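Local coordinates for protein ferredoxin component of dioxygenase (Sphingobium yanoikuyae, PDB 2I7F) that carries a Rieske-type [2Fe-2S] cluster and probably passes electrons to the terminal oxygenase of a biphenyl dioxygenase system, at residues A[28-33]-A[39-44]; A[50-55]-A[60-65]; A[70-73]-A[78-81]; A[88-93]-A[99-104]. One frame throughout, in Å; residues are numbered along the deposited sequence.

Interaction 1 (A[28-33]-A[39-44])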
loop_
_atom_site.group_PDB
_atom_site.type_symbol
_atom_site.label_atom_id
_atom_site.label_comp_id
_atom_site.label_asym_id
_atom_site.label_seq_id
_atom_site.Cartn_x
_atom_site.Cartn_y
_atom_site.Cartn_z
ATOM N N ALA A 28 3.151 -8.650 -4.408
ATOM C CA ALA A 28 3.500 -7.264 -4.692
ATOM C C ALA A 28 2.950 -6.398 -3.557
ATOM O O ALA A 28 1.817 -6.626 -3.110
ATOM C CB ALA A 28 2.947 -6.809 -6.041
ATOM N N LEU A 29 3.748 -5.419 -3.102
ATOM C CA LEU A 29 3.412 -4.542 -1.969
ATOM C C LEU A 29 3.397 -3.089 -2.397
ATOM O O LEU A 29 4.066 -2.731 -3.336
ATOM C CB LEU A 29 4.414 -4.705 -0.841
ATOM C CG LEU A 29 4.544 -6.096 -0.172
ATOM C CD1 LEU A 29 5.768 -6.064 0.736
ATOM C CD2 LEU A 29 3.294 -6.487 0.580
ATOM N N ALA A 30 2.574 -2.291 -1.723
ATOM C CA ALA A 30 2.413 -0.886 -1.984
ATOM C C ALA A 30 2.756 -0.200 -0.691
ATOM O O ALA A 30 2.244 -0.547 0.340
ATOM C CB ALA A 30 1.021 -0.565 -2.391
ATOM N N VAL A 31 3.610 0.812 -0.769
ATOM C CA VAL A 31 3.978 1.620 0.390
ATOM C C VAL A 31 3.501 3.074 0.207
ATOM O O VAL A 31 3.729 3.691 -0.836
ATOM C CB VAL A 31 5.504 1.579 0.611
ATOM C CG1 VAL A 31 5.887 2.275 1.931
ATOM C CG2 VAL A 31 5.988 0.150 0.591
ATOM N N TYR A 32 2.833 3.602 1.244
ATOM C CA TYR A 32 2.226 4.908 1.224
ATOM C C TYR A 32 2.679 5.777 2.381
ATOM O O TYR A 32 2.975 5.284 3.467
ATOM C CB TYR A 32 0.715 4.828 1.318
ATOM C CG TYR A 32 0.040 3.778 0.508
ATOM C CD1 TYR A 32 0.040 2.455 0.939
ATOM C CD2 TYR A 32 -0.677 4.088 -0.640
ATOM C CE1 TYR A 32 -0.609 1.497 0.268
ATOM C CE2 TYR A 32 -1.361 3.066 -1.349
ATOM C CZ TYR A 32 -1.327 1.789 -0.878
ATOM O OH TYR A 32 -1.974 0.733 -1.535
ATOM N N ASN A 33 2.650 7.085 2.131
ATOM C CA ASN A 33 2.827 8.102 3.134
ATOM C C ASN A 33 1.526 8.916 3.128
ATOM O O ASN A 33 1.191 9.543 2.116
ATOM C CB ASN A 33 4.055 8.948 2.779
ATOM C CG ASN A 33 4.177 10.268 3.570
ATOM O OD1 ASN A 33 3.320 10.648 4.357
ATOM N ND2 ASN A 33 5.260 10.980 3.310
ATOM N N PHE A 39 2.148 3.445 5.639
ATOM C CA PHE A 39 1.243 2.312 5.624
ATOM C C PHE A 39 1.695 1.422 4.487
ATOM O O PHE A 39 2.324 1.903 3.529
ATOM C CB PHE A 39 -0.224 2.794 5.457
ATOM C CG PHE A 39 -0.670 3.724 6.564
ATOM C CD1 PHE A 39 -0.417 5.101 6.496
ATOM C CD2 PHE A 39 -1.224 3.207 7.746
ATOM C CE1 PHE A 39 -0.769 5.928 7.531
ATOM C CE2 PHE A 39 -1.572 4.031 8.787
ATOM C CZ PHE A 39 -1.352 5.405 8.689
ATOM N N VAL A 40 1.420 0.125 4.621
ATOM C CA VAL A 40 1.790 -0.895 3.642
ATOM C C VAL A 40 0.558 -1.803 3.403
ATOM O O VAL A 40 -0.059 -2.300 4.370
ATOM C CB VAL A 40 3.044 -1.732 4.085
ATOM C CG1 VAL A 40 3.380 -2.892 3.074
ATOM C CG2 VAL A 40 4.270 -0.798 4.262
ATOM N N THR A 41 0.211 -1.954 2.124
ATOM C CA THR A 41 -0.850 -2.846 1.656
ATOM C C THR A 41 -0.319 -3.754 0.543
ATOM O O THR A 41 0.690 -3.451 -0.059
ATOM C CB THR A 41 -2.119 -2.073 1.128
ATOM O OG1 THR A 41 -1.914 -1.561 -0.209
ATOM C CG2 THR A 41 -2.540 -0.948 2.064
ATOM N N ASP A 42 -0.988 -4.870 0.268
ATOM C CA ASP A 42 -0.841 -5.502 -1.040
ATOM C C ASP A 42 -1.053 -4.486 -2.186
ATOM O O ASP A 42 -1.814 -3.543 -2.070
ATOM C CB ASP A 42 -1.795 -6.677 -1.202
ATOM C CG ASP A 42 -1.320 -7.923 -0.473
ATOM O OD1 ASP A 42 -0.196 -7.912 0.073
ATOM O OD2 ASP A 42 -2.080 -8.913 -0.435
ATOM N N ASN A 43 -0.321 -4.651 -3.271
ATOM C CA ASN A 43 -0.443 -3.745 -4.423
ATOM C C ASN A 43 -1.525 -4.196 -5.440
ATOM O O ASN A 43 -2.167 -3.351 -6.086
ATOM C CB ASN A 43 0.925 -3.643 -5.104
ATOM C CG ASN A 43 1.130 -2.392 -5.859
ATOM O OD1 ASN A 43 2.165 -2.227 -6.554
ATOM N ND2 ASN A 43 0.183 -1.473 -5.757
ATOM N N LEU A 44 -1.712 -5.508 -5.606
ATOM C CA LEU A 44 -2.703 -6.008 -6.542
ATOM C C LEU A 44 -4.121 -5.679 -6.009
ATOM O O LEU A 44 -4.526 -6.157 -4.950
ATOM C CB LEU A 44 -2.561 -7.547 -6.790
ATOM C CG LEU A 44 -3.315 -8.121 -8.012
ATOM C CD1 LEU A 44 -2.673 -7.636 -9.346
ATOM C CD2 LEU A 44 -3.412 -9.647 -7.974
HETATM O O HOH W 1 -0.130 -7.991 -4.357
#
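Y32 and T41 meet on one face of an antiparallel hairpin, their side chains crossing at about a right angle. The phenol donates from OH to T41 OG1 (2.7 Å), which lies at the ring's edge and in its plane, while CE1 packs on T41 CG2 at 3.6 Å. The threonine hydroxyl is itself committed: with OG1 set between its backbone N and carbonyl carbon (chi1 79°), it donates to D42 O over 2.7 Å. Y32 OH, T41 OG1 and D42 O thus form a chain of two hydrogen bonds that ties the phenol end to the opposite strand. On the other face V31 and V40 lie side by side, CG2 to CG2 at 4.2 Å. Beneath these side chains the backbones pair regularly at A30–T41 and Y32–F39, the former through A30 N to T41 O at 2.8 Å. Beyond the strand end N43 N reaches A28 O (2.9 Å) from above the carbonyl plane, and a water joins the same oxygen to L44 N. Strands 29-34 and 37-42 are neighbours in the six-stranded sheet, between 19-21 and 89-95; V31 and V40 touch V99 of strand 98-102, whereas Y32 packs on I73.

Interaction 2 (A[50-55]-A[60-65]). With FES (Fe2/s2 (inorganic) cluster), chain D.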
loop_
_atom_site.group_PDB
_atom_site.type_symbol
_atom_site.label_atom_id
_atom_site.label_comp_id
_atom_site.label_asym_id
_atom_site.label_seq_id
_atom_site.Cartn_x
_atom_site.Cartn_y
_atom_site.Cartn_z
ATOM N N ALA A 50 -4.760 -4.796 -11.639
ATOM C CA ALA A 50 -4.192 -3.463 -11.620
ATOM C C ALA A 50 -3.394 -3.349 -10.334
ATOM O O ALA A 50 -3.677 -4.063 -9.364
ATOM C CB ALA A 50 -5.266 -2.417 -11.657
ATOM N N MET A 51 -2.397 -2.474 -10.341
ATOM C CA MET A 51 -1.606 -2.164 -9.142
ATOM C C MET A 51 -2.060 -0.854 -8.552
ATOM O O MET A 51 -2.146 0.151 -9.266
ATOM C CB MET A 51 -0.109 -2.081 -9.443
ATOM C CG MET A 51 0.570 -3.451 -9.776
ATOM S SD MET A 51 0.319 -4.747 -8.560
ATOM C CE MET A 51 1.118 -6.119 -9.322
ATOM N N LEU A 52 -2.303 -0.855 -7.246
ATOM C CA LEU A 52 -2.764 0.342 -6.576
ATOM C C LEU A 52 -1.753 1.502 -6.623
ATOM O O LEU A 52 -2.153 2.651 -6.705
ATOM C CB LEU A 52 -3.191 0.040 -5.156
ATOM C CG LEU A 52 -4.371 -0.886 -4.988
ATOM C CD1 LEU A 52 -4.496 -1.131 -3.499
ATOM C CD2 LEU A 52 -5.675 -0.253 -5.613
ATOM N N THR A 53 -0.457 1.195 -6.673
ATOM C CA THR A 53 0.585 2.241 -6.764
ATOM C C THR A 53 0.511 2.995 -8.108
ATOM O O THR A 53 1.040 4.108 -8.197
ATOM C CB THR A 53 2.005 1.673 -6.588
ATOM O OG1 THR A 53 2.222 0.675 -7.593
ATOM C CG2 THR A 53 2.206 1.115 -5.185
ATOM N N ASP A 54 -0.160 2.417 -9.116
ATOM C CA ASP A 54 -0.473 3.110 -10.390
ATOM C C ASP A 54 -1.789 3.920 -10.363
ATOM O O ASP A 54 -2.215 4.488 -11.383
ATOM C CB ASP A 54 -0.566 2.120 -11.573
ATOM C CG ASP A 54 0.765 1.472 -11.923
ATOM O OD1 ASP A 54 1.811 2.097 -11.704
ATOM O OD2 ASP A 54 0.752 0.329 -12.406
ATOM N N GLY A 55 -2.487 3.925 -9.243
ATOM C CA GLY A 55 -3.695 4.747 -9.112
ATOM C C GLY A 55 -3.382 6.051 -8.443
ATOM O O GLY A 55 -2.303 6.628 -8.633
ATOM N N THR A 60 -6.005 9.381 2.781
ATOM C CA THR A 60 -6.039 7.971 3.209
ATOM C C THR A 60 -6.721 7.074 2.185
ATOM O O THR A 60 -6.832 5.887 2.412
ATOM C CB THR A 60 -6.795 7.767 4.561
ATOM O OG1 THR A 60 -8.094 8.362 4.457
ATOM C CG2 THR A 60 -6.083 8.395 5.685
ATOM N N ILE A 61 -7.183 7.610 1.062
ATOM C CA ILE A 61 -7.821 6.767 0.063
ATOM C C ILE A 61 -6.819 6.498 -1.072
ATOM O O ILE A 61 -6.127 7.397 -1.533
ATOM C CB ILE A 61 -9.138 7.399 -0.448
ATOM C CG1 ILE A 61 -10.181 7.552 0.683
ATOM C CG2 ILE A 61 -9.707 6.639 -1.617
ATOM C CD1 ILE A 61 -10.503 6.281 1.447
ATOM N N ILE A 62 -6.696 5.239 -1.486
ATOM C CA ILE A 62 -6.035 4.940 -2.757
ATOM C C ILE A 62 -7.111 4.489 -3.743
ATOM O O ILE A 62 -7.915 3.598 -3.447
ATOM C CB ILE A 62 -4.873 3.908 -2.590
ATOM C CG1 ILE A 62 -4.039 3.757 -3.894
ATOM C CG2 ILE A 62 -5.407 2.539 -2.027
ATOM C CD1 ILE A 62 -3.363 5.009 -4.370
ATOM N N GLU A 63 -7.148 5.132 -4.909
ATOM C CA GLU A 63 -8.071 4.732 -5.967
ATOM C C GLU A 63 -7.358 3.874 -7.026
ATOM O O GLU A 63 -6.262 4.210 -7.491
ATOM C CB GLU A 63 -8.711 5.962 -6.618
ATOM C CG GLU A 63 -9.876 5.605 -7.600
ATOM C CD GLU A 63 -10.555 6.857 -8.134
ATOM O OE1 GLU A 63 -10.318 7.920 -7.522
ATOM O OE2 GLU A 63 -11.332 6.791 -9.131
ATOM N N CYS A 64 -7.987 2.762 -7.389
ATOM C CA CYS A 64 -7.462 1.874 -8.391
ATOM C C CYS A 64 -7.435 2.581 -9.754
ATOM O O CYS A 64 -8.321 3.417 -10.044
ATOM C CB CYS A 64 -8.334 0.615 -8.452
ATOM S SG CYS A 64 -7.763 -0.646 -9.616
ATOM N N PRO A 65 -6.410 2.276 -10.600
ATOM C CA PRO A 65 -6.408 2.809 -11.955
ATOM C C PRO A 65 -7.568 2.369 -12.874
ATOM O O PRO A 65 -7.771 2.963 -13.933
ATOM C CB PRO A 65 -5.038 2.359 -12.509
ATOM C CG PRO A 65 -4.597 1.285 -11.695
ATOM C CD PRO A 65 -5.192 1.487 -10.322
HETATM FE FE1 FES D . -11.364 -3.060 -10.724
HETATM FE FE2 FES D . -9.207 -2.299 -9.178
HETATM S S1 FES D . -11.330 -1.667 -9.047
HETATM S S2 FES D . -9.263 -3.737 -10.904
#
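The Rieske [2Fe-2S] site supplies one end of this contact: C64, a cluster ligand, holds iron FE2 through SG at 2.2 Å, and C45 binds the same cluster. Behind the ligand, segment 50-55 lies against the chain that carries it. A50 CB touches C64 SG at 3.7 Å and also meets P65 CG, bridging the cysteine and the proline that follows. L52 reaches across with both branches: CD2 lies against C64 CA (3.9 Å), and CD1 approaches I62 CG2. I62, its CG1 anti to the backbone N (chi1 -171°), brings CD1 up to L52 O at 3.5 Å. The P65 ring sits over the short 3-10 turn, with CD 3.5 Å from M51 O and CB near D54 O. Where the turn ends, the alpha carbon of G55 comes within 3.1 Å of E63 O in a CA-H...O contact, a closeness that a residue without a side chain allows. F71 and Y32 also pack on L52 and I62. The two segments thus meet by apolar groups packed on one another and on backbone carbonyls, and the sulfur of C64, just after strand 61-63, has a methyl group close by, consistent with partial shielding from water.

Interaction 3 (A[70-73]-A[78-81])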
loop_
_atom_site.group_PDB
_atom_site.type_symbol
_atom_site.label_atom_id
_atom_site.label_comp_id
_atom_site.label_asym_id
_atom_site.label_seq_id
_atom_site.Cartn_x
_atom_site.Cartn_y
_atom_site.Cartn_z
ATOM N N SER A 70 -11.823 1.878 -4.945
ATOM C CA SER A 70 -10.938 2.474 -3.960
ATOM C C SER A 70 -10.901 1.666 -2.674
ATOM O O SER A 70 -11.844 0.901 -2.374
ATOM C CB SER A 70 -11.361 3.919 -3.658
ATOM O OG SER A 70 -12.448 3.968 -2.750
ATOM N N PHE A 71 -9.803 1.858 -1.938
ATOM C CA PHE A 71 -9.567 1.332 -0.606
ATOM C C PHE A 71 -9.103 2.390 0.364
ATOM O O PHE A 71 -8.511 3.410 -0.009
ATOM C CB PHE A 71 -8.467 0.249 -0.597
ATOM C CG PHE A 71 -8.744 -0.897 -1.495
ATOM C CD1 PHE A 71 -9.432 -2.018 -1.032
ATOM C CD2 PHE A 71 -8.330 -0.846 -2.828
ATOM C CE1 PHE A 71 -9.727 -3.051 -1.879
ATOM C CE2 PHE A 71 -8.600 -1.894 -3.667
ATOM C CZ PHE A 71 -9.284 -2.998 -3.194
ATOM N N ASP A 72 -9.342 2.114 1.638
ATOM C CA ASP A 72 -8.767 2.909 2.727
ATOM C C ASP A 72 -7.350 2.377 3.011
ATOM O O ASP A 72 -7.179 1.236 3.453
ATOM C CB ASP A 72 -9.670 2.827 3.974
ATOM C CG ASP A 72 -9.246 3.770 5.051
ATOM O OD1 ASP A 72 -8.033 3.845 5.313
ATOM O OD2 ASP A 72 -10.121 4.422 5.667
ATOM N N ILE A 73 -6.340 3.207 2.751
ATOM C CA ILE A 73 -4.932 2.804 2.908
ATOM C C ILE A 73 -4.616 2.296 4.316
ATOM O O ILE A 73 -3.913 1.290 4.486
ATOM C CB ILE A 73 -3.953 3.972 2.611
ATOM C CG1 ILE A 73 -3.978 4.321 1.106
ATOM C CG2 ILE A 73 -2.499 3.585 3.118
ATOM C CD1 ILE A 73 -3.708 5.785 0.747
ATOM N N ALA A 78 -12.450 -1.948 1.679
ATOM C CA ALA A 78 -12.876 -1.663 0.311
ATOM C C ALA A 78 -13.937 -0.576 0.393
ATOM O O ALA A 78 -14.920 -0.714 1.112
ATOM C CB ALA A 78 -13.424 -2.906 -0.364
ATOM N N LYS A 79 -13.735 0.523 -0.324
ATOM C CA LYS A 79 -14.596 1.671 -0.165
ATOM C C LYS A 79 -15.457 1.870 -1.404
ATOM O O LYS A 79 -16.606 1.472 -1.395
ATOM C CB LYS A 79 -13.786 2.916 0.240
ATOM C CG LYS A 79 -13.178 2.852 1.698
ATOM C CD LYS A 79 -14.031 3.554 2.773
ATOM C CE LYS A 79 -13.630 3.211 4.250
ATOM N NZ LYS A 79 -12.835 4.257 5.051
ATOM N N ALA A 80 -14.920 2.450 -2.474
ATOM C CA ALA A 80 -15.697 2.691 -3.682
ATOM C C ALA A 80 -15.863 1.410 -4.484
ATOM O O ALA A 80 -14.918 0.691 -4.734
ATOM C CB ALA A 80 -15.066 3.767 -4.537
ATOM N N PHE A 81 -17.104 1.135 -4.846
ATOM C CA PHE A 81 -17.445 0.065 -5.783
ATOM C C PHE A 81 -16.619 0.263 -7.066
ATOM O O PHE A 81 -16.475 1.386 -7.526
ATOM C CB PHE A 81 -18.970 0.123 -6.065
ATOM C CG PHE A 81 -19.464 -0.943 -7.003
ATOM C CD1 PHE A 81 -19.853 -2.196 -6.515
ATOM C CD2 PHE A 81 -19.530 -0.700 -8.369
ATOM C CE1 PHE A 81 -20.276 -3.197 -7.376
ATOM C CE2 PHE A 81 -19.975 -1.689 -9.242
ATOM C CZ PHE A 81 -20.350 -2.939 -8.745
#
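A classic beta bulge joins strand 70-72 of the cluster-binding subdomain to the loop 78-81, with K79 and A80 both facing S70. Backbone bonds define it: K79 N donates to S70 O at 2.8 Å, and S70 N makes a weak return bond to A80 O. The serine side chain supplies a further bond, for S70 OG accepts from A80 N over 2.9 Å. A first torsion of 80° sets that hydroxyl between the backbone N and the carbonyl carbon, where it can face the bulge; A80 CB then crowds it at 3.2 Å. The apolar share comes from F71, whose CD1 approaches A78 CA at 3.7 Å while CE1 meets the A78 methyl. The same ring packs on L52 and I62, and the nearest atoms of its side chain and of the cluster are about 6 Å apart, so the loop packs on a residue close to the metal site. Charge pairing completes the contact. D72 and K79 run side by side in one direction, and the lysine chain bends at chi2 and chi4 to bring NZ to the carboxylate; D72 OD1 meanwhile receives the backbone N of T75. The ammonium NZ lies 2.8 Å from D72 OD2, on the anti lone pair of that oxygen.

Interaction 4 (A[88-93]-A[99-104])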
loop_
_atom_site.group_PDB
_atom_site.type_symbol
_atom_site.label_atom_id
_atom_site.label_comp_id
_atom_site.label_asym_id
_atom_site.label_seq_id
_atom_site.Cartn_x
_atom_site.Cartn_y
_atom_site.Cartn_z
ATOM N N LYS A 88 -5.252 -6.464 1.785
ATOM C CA LYS A 88 -4.410 -6.861 2.905
ATOM C C LYS A 88 -3.517 -5.695 3.294
ATOM O O LYS A 88 -2.904 -5.091 2.433
ATOM C CB LYS A 88 -3.545 -8.051 2.527
ATOM C CG LYS A 88 -2.494 -8.483 3.556
ATOM C CD LYS A 88 -3.088 -9.348 4.587
ATOM C CE LYS A 88 -2.020 -9.996 5.439
ATOM N NZ LYS A 88 -2.701 -10.514 6.645
ATOM N N THR A 89 -3.479 -5.418 4.599
ATOM C CA THR A 89 -2.576 -4.454 5.219
ATOM C C THR A 89 -1.521 -5.183 6.066
ATOM O O THR A 89 -1.665 -6.357 6.401
ATOM C CB THR A 89 -3.355 -3.398 6.102
ATOM O OG1 THR A 89 -3.871 -4.022 7.298
ATOM C CG2 THR A 89 -4.495 -2.730 5.334
ATOM N N TYR A 90 -0.435 -4.481 6.361
ATOM C CA TYR A 90 0.673 -5.004 7.140
ATOM C C TYR A 90 1.056 -3.973 8.196
ATOM O O TYR A 90 1.098 -2.782 7.892
ATOM C CB TYR A 90 1.905 -5.316 6.225
ATOM C CG TYR A 90 1.613 -6.348 5.130
ATOM C CD1 TYR A 90 1.074 -5.966 3.916
ATOM C CD2 TYR A 90 1.859 -7.679 5.329
ATOM C CE1 TYR A 90 0.807 -6.869 2.930
ATOM C CE2 TYR A 90 1.568 -8.607 4.339
ATOM C CZ TYR A 90 1.043 -8.197 3.145
ATOM O OH TYR A 90 0.812 -9.157 2.188
ATOM N N PRO A 91 1.297 -4.412 9.428
ATOM C CA PRO A 91 1.866 -3.587 10.477
ATOM C C PRO A 91 3.302 -3.229 10.125
ATOM O O PRO A 91 4.090 -4.128 9.767
ATOM C CB PRO A 91 1.786 -4.490 11.736
ATOM C CG PRO A 91 0.851 -5.549 11.395
ATOM C CD PRO A 91 1.049 -5.783 9.929
ATOM N N VAL A 92 3.608 -1.933 10.248
ATOM C CA VAL A 92 4.835 -1.303 9.798
ATOM C C VAL A 92 5.696 -0.906 11.036
ATOM O O VAL A 92 5.196 -0.421 12.065
ATOM C CB VAL A 92 4.539 -0.097 8.833
ATOM C CG1 VAL A 92 5.796 0.487 8.241
ATOM C CG2 VAL A 92 3.589 -0.533 7.706
ATOM N N THR A 93 6.982 -1.206 10.926
ATOM C CA THR A 93 8.020 -0.692 11.801
ATOM C C THR A 93 9.032 0.076 10.919
ATOM O O THR A 93 9.270 -0.319 9.811
ATOM C CB THR A 93 8.687 -1.857 12.537
ATOM O OG1 THR A 93 7.664 -2.664 13.159
ATOM C CG2 THR A 93 9.670 -1.381 13.636
ATOM N N VAL A 99 11.458 1.361 5.834
ATOM C CA VAL A 99 10.106 0.826 5.978
ATOM C C VAL A 99 10.173 -0.696 6.034
ATOM O O VAL A 99 10.618 -1.335 5.073
ATOM C CB VAL A 99 9.150 1.232 4.825
ATOM C CG1 VAL A 99 7.794 0.655 5.080
ATOM C CG2 VAL A 99 9.029 2.758 4.732
ATOM N N CYS A 100 9.765 -1.271 7.178
ATOM C CA CYS A 100 9.738 -2.709 7.339
ATOM C C CYS A 100 8.377 -3.240 7.724
ATOM O O CYS A 100 7.565 -2.544 8.333
ATOM C CB CYS A 100 10.749 -3.182 8.405
ATOM S SG CYS A 100 12.435 -2.687 8.224
ATOM N N ILE A 101 8.180 -4.517 7.389
ATOM C CA ILE A 101 7.055 -5.334 7.834
ATOM C C ILE A 101 7.626 -6.659 8.382
ATOM O O ILE A 101 8.780 -6.979 8.167
ATOM C CB ILE A 101 5.990 -5.580 6.727
ATOM C CG1 ILE A 101 6.560 -6.359 5.517
ATOM C CG2 ILE A 101 5.331 -4.235 6.332
ATOM C CD1 ILE A 101 5.490 -7.057 4.630
ATOM N N ASP A 102 6.813 -7.394 9.107
ATOM C CA ASP A 102 7.239 -8.651 9.678
ATOM C C ASP A 102 7.257 -9.661 8.566
ATOM O O ASP A 102 6.435 -9.594 7.665
ATOM C CB ASP A 102 6.275 -9.113 10.786
ATOM C CG ASP A 102 6.276 -8.185 12.023
ATOM O OD1 ASP A 102 7.210 -7.381 12.222
ATOM O OD2 ASP A 102 5.309 -8.271 12.827
ATOM N N GLN A 103 8.208 -10.584 8.611
ATOM C CA GLN A 103 8.150 -11.780 7.759
ATOM C C GLN A 103 6.895 -12.575 8.206
ATOM O O GLN A 103 6.750 -12.871 9.389
ATOM C CB GLN A 103 9.425 -12.601 7.954
ATOM C CG GLN A 103 10.251 -12.878 6.684
ATOM C CD GLN A 103 11.718 -13.229 7.012
ATOM O OE1 GLN A 103 12.424 -12.505 7.743
ATOM N NE2 GLN A 103 12.164 -14.345 6.490
ATOM N N PRO A 104 5.948 -12.855 7.302
ATOM C CA PRO A 104 4.710 -13.483 7.790
ATOM C C PRO A 104 4.685 -14.988 7.514
ATOM O O PRO A 104 5.654 -15.684 7.816
ATOM C CB PRO A 104 3.618 -12.770 6.971
ATOM C CG PRO A 104 4.349 -12.353 5.633
ATOM C CD PRO A 104 5.872 -12.621 5.849
HETATM O O HOH W 2 4.231 -6.660 9.673
HETATM O O HOH W 3 6.463 -4.642 11.568
#
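The Y90 ring meets I101 obliquely: CD1 of the isoleucine lies 4.2 Å from the ring centroid, 29° off the normal, an off-centre CH-pi contact in the beta hairpin of strands 89-95 and 98-102. Two branches of I101 do the touching. CG1 takes the position between the backbone N and the carbonyl carbon (chi1 62°), which carries CD1 toward the ring at CD2, while CG2 presses on Y90 CB at 3.6 Å. L29 and V40 also pack on the tyrosine, and its hydroxyl is hydrogen-bonded to D42 OD1, so the ring spans the step from this hairpin to the neighbouring one. Further along, V92 CG1 meets V99 CG1 at 3.7 Å, extending the apolar layer toward V31 and V38.

Within these segments the firm backbone pair is T93 with C100, through T93 N to C100 O and C100 N to T93 O (2.8 Å). Toward P91 the strands part, and water takes over the linking. One molecule accepts from D102 N at 2.7 Å. D102 OD1, whose charge is paired outside this hairpin with K4 NZ of the edge strand 4-9, receives a bond from a second water. That second water donates to P91 O as well and accepts from T93 OG1 at 2.8 Å.

In the fold
The centre of interaction 1 is about 2 Å from that of the chain, and the contact is largely buried; the other three are partly buried and lie farther out. Interactions 1 and 4 are hairpins of the same six-stranded sheet, adjacent through strands 37-42 and 89-95, but the inner one is paired along its length whereas the outer one leaves part of its gap to water. Interactions 2 and 3 belong to the cluster-binding part and share the three-stranded sheet through strands 61-63 and 70-72: the first is apolar packing behind a metal ligand, the second a bulge with a salt bridge between buried D72 and exposed K79. N43 with L52, and Y32 with I73, connect the two parts; interactions 2 and 4 do not touch.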